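Local coordinates for SspB protein (PDB 6JUF), which probably acts as a metal-dependent DNase in the Ssp phosphorothioation-sensing system that defends bacteria against phage, at residues B[87-92]-B[325-330]. Residues are numbered along the deposited sequence; the frame is centred on the assembly and turned at random.
Sequences PTWEAR and PNFPTR
The indole of Trp89 carries Arg330 on one face and the backbone of Pro328 at its edge. With CG of Arg330 anti to its carbonyl carbon (chi1 -60°), that atom stands 3.7 Å from the centroid of the five-membered ring of Trp89, only 7° off the ring normal, as a CH-pi contact. The Arg330 chain bends farther out at chi3, and its guanidinium lies over the benzene half, NH1 being 3.4 Å from Trp89 CE3 and the two planes 34° apart. At the edge, Trp89 NE1 donates to Pro328 O at 2.9 Å, close to the ring plane and fairly straight, which helps to set the rotation of the indole. Trp89 CZ2 sits at the edge of the Phe327 ring, 3.6 Å from Phe327 CE2, and Pro328 CD covers one face of the phenyl ring. A second guanidinium, that of Arg92, has Pro328 CD and Phe327 CD1 over one face, while its NH2 forms a salt bridge with Asp98.

Two helix starts meet here. Thr88 is the N-cap of helix 89-95, its OG1 accepting from Ala91 N, and Thr329 is the N-cap of helix 330-336, its OG1 bonded to Asp332 N. In this DUF4007-family protein the loop joining helix 306-317 to helix 330-336 lies against the first turn of helix 89-95. Trp311 of helix 306-317 adds an edge-to-face contact with Trp89 and a cation-pi contact with Arg330.

Glu90, its chain bent at chi2, brings OE2 to the edge of the Arg330 guanidinium in a salt bridge. The 2.4 Å between Glu90 OE2 and Arg330 NH2 is shorter than such a bond should be, and its exact length is doubtful; the companion bond from Arg330 NH1 to the same Glu90 OE2 is weak.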
loop_
_atom_site.group_PDB
_atom_site.type_symbol
_atom_site.label_atom_id
_atom_site.label_comp_id
_atom_site.label_asym_id
_atom_site.label_seq_id
_atom_site.Cartn_x
_atom_site.Cartn_y
_atom_site.Cartn_z
ATOM N N PRO B 87 12.079 -0.736 -20.064
ATOM C CA PRO B 87 11.297 0.256 -19.342
ATOM C C PRO B 87 10.789 1.412 -20.249
ATOM O O PRO B 87 11.535 1.910 -21.094
ATOM C CB PRO B 87 12.300 0.807 -18.280
ATOM C CG PRO B 87 13.644 0.731 -18.975
ATOM C CD PRO B 87 13.547 -0.544 -19.835
ATOM N N THR B 88 9.513 1.823 -20.066
ATOM C CA THR B 88 8.959 2.880 -20.866
ATOM C C THR B 88 9.371 4.206 -20.279
ATOM O O THR B 88 9.757 4.267 -19.071
ATOM C CB THR B 88 7.434 2.784 -20.869
ATOM O OG1 THR B 88 6.984 2.884 -19.502
ATOM C CG2 THR B 88 6.962 1.471 -21.435
ATOM N N TRP B 89 9.255 5.269 -21.027
ATOM C CA TRP B 89 9.539 6.601 -20.503
ATOM C C TRP B 89 8.595 6.897 -19.372
ATOM O O TRP B 89 8.984 7.580 -18.415
ATOM C CB TRP B 89 9.429 7.595 -21.654
ATOM C CG TRP B 89 9.629 9.037 -21.193
ATOM C CD1 TRP B 89 10.817 9.763 -21.179
ATOM C CD2 TRP B 89 8.614 9.969 -20.660
ATOM N NE1 TRP B 89 10.603 11.049 -20.743
ATOM C CE2 TRP B 89 9.309 11.216 -20.368
ATOM C CE3 TRP B 89 7.260 9.859 -20.379
ATOM C CZ2 TRP B 89 8.635 12.355 -19.900
ATOM C CZ3 TRP B 89 6.599 10.961 -19.863
ATOM C CH2 TRP B 89 7.266 12.189 -19.638
ATOM N N GLU B 90 7.340 6.396 -19.434
ATOM C CA GLU B 90 6.427 6.629 -18.331
ATOM C C GLU B 90 6.907 6.037 -17.007
ATOM O O GLU B 90 6.692 6.606 -15.912
ATOM C CB GLU B 90 4.958 6.135 -18.671
ATOM C CG GLU B 90 4.237 7.024 -19.669
ATOM C CD GLU B 90 4.695 6.902 -21.110
ATOM O OE1 GLU B 90 5.471 5.919 -21.461
ATOM O OE2 GLU B 90 4.272 7.731 -21.894
ATOM N N ALA B 91 7.527 4.853 -17.059
ATOM C CA ALA B 91 8.070 4.249 -15.861
ATOM C C ALA B 91 9.247 5.109 -15.352
ATOM O O ALA B 91 9.344 5.345 -14.134
ATOM C CB ALA B 91 8.559 2.824 -16.124
ATOM N N ARG B 92 10.097 5.625 -16.235
ATOM C CA ARG B 92 11.164 6.541 -15.800
ATOM C C ARG B 92 10.530 7.784 -15.117
ATOM O O ARG B 92 11.085 8.240 -14.124
ATOM C CB ARG B 92 12.007 6.986 -17.003
ATOM C CG ARG B 92 12.985 8.123 -16.766
ATOM C CD ARG B 92 14.056 7.706 -15.762
ATOM N NE ARG B 92 15.027 8.776 -15.435
ATOM C CZ ARG B 92 14.859 9.681 -14.471
ATOM N NH1 ARG B 92 13.714 9.762 -13.759
ATOM N NH2 ARG B 92 15.829 10.580 -14.248
ATOM N N PRO B 325 16.916 18.619 -13.151
ATOM C CA PRO B 325 18.202 18.425 -13.826
ATOM C C PRO B 325 18.358 17.014 -14.365
ATOM O O PRO B 325 18.125 16.036 -13.617
ATOM C CB PRO B 325 19.224 18.683 -12.727
ATOM C CG PRO B 325 18.520 19.617 -11.808
ATOM C CD PRO B 325 17.088 19.141 -11.784
ATOM N N ASN B 326 18.693 16.930 -15.660
ATOM C CA ASN B 326 19.055 15.658 -16.296
ATOM C C ASN B 326 17.906 14.695 -16.472
ATOM O O ASN B 326 18.123 13.510 -16.722
ATOM C CB ASN B 326 20.145 14.958 -15.469
ATOM C CG ASN B 326 21.401 15.783 -15.371
ATOM O OD1 ASN B 326 21.936 16.213 -16.372
ATOM N ND2 ASN B 326 21.883 15.974 -14.167
ATOM N N PHE B 327 16.680 15.193 -16.322
ATOM C CA PHE B 327 15.519 14.357 -16.650
ATOM C C PHE B 327 15.430 14.116 -18.141
ATOM O O PHE B 327 15.445 15.072 -18.895
ATOM C CB PHE B 327 14.209 14.973 -16.163
ATOM C CG PHE B 327 13.055 14.000 -16.298
ATOM C CD1 PHE B 327 12.750 13.131 -15.255
ATOM C CD2 PHE B 327 12.388 13.898 -17.494
ATOM C CE1 PHE B 327 11.701 12.195 -15.389
ATOM C CE2 PHE B 327 11.370 12.973 -17.648
ATOM C CZ PHE B 327 11.032 12.124 -16.593
ATOM N N PRO B 328 15.357 12.840 -18.572
ATOM C CA PRO B 328 15.392 12.598 -20.029
ATOM C C PRO B 328 14.121 12.948 -20.762
ATOM O O PRO B 328 13.010 12.637 -20.229
ATOM C CB PRO B 328 15.592 11.095 -20.134
ATOM C CG PRO B 328 15.072 10.527 -18.848
ATOM C CD PRO B 328 15.227 11.577 -17.772
ATOM N N THR B 329 14.236 13.542 -21.950
ATOM C CA THR B 329 13.102 13.674 -22.860
ATOM C C THR B 329 12.663 12.287 -23.361
ATOM O O THR B 329 13.408 11.291 -23.192
ATOM C CB THR B 329 13.451 14.544 -24.057
ATOM O OG1 THR B 329 14.486 13.937 -24.861
ATOM C CG2 THR B 329 13.875 15.968 -23.570
ATOM N N ARG B 330 11.501 12.210 -23.986
ATOM C CA ARG B 330 11.107 10.951 -24.605
ATOM C C ARG B 330 12.159 10.567 -25.674
ATOM O O ARG B 330 12.446 9.366 -25.888
ATOM C CB ARG B 330 9.693 11.108 -25.180
ATOM C CG ARG B 330 8.643 11.464 -24.107
ATOM C CD ARG B 330 7.214 11.580 -24.632
ATOM N NE ARG B 330 6.745 10.262 -24.503
ATOM C CZ ARG B 330 5.858 9.777 -23.627
ATOM N NH1 ARG B 330 5.032 10.515 -22.838
ATOM N NH2 ARG B 330 5.713 8.516 -23.669
#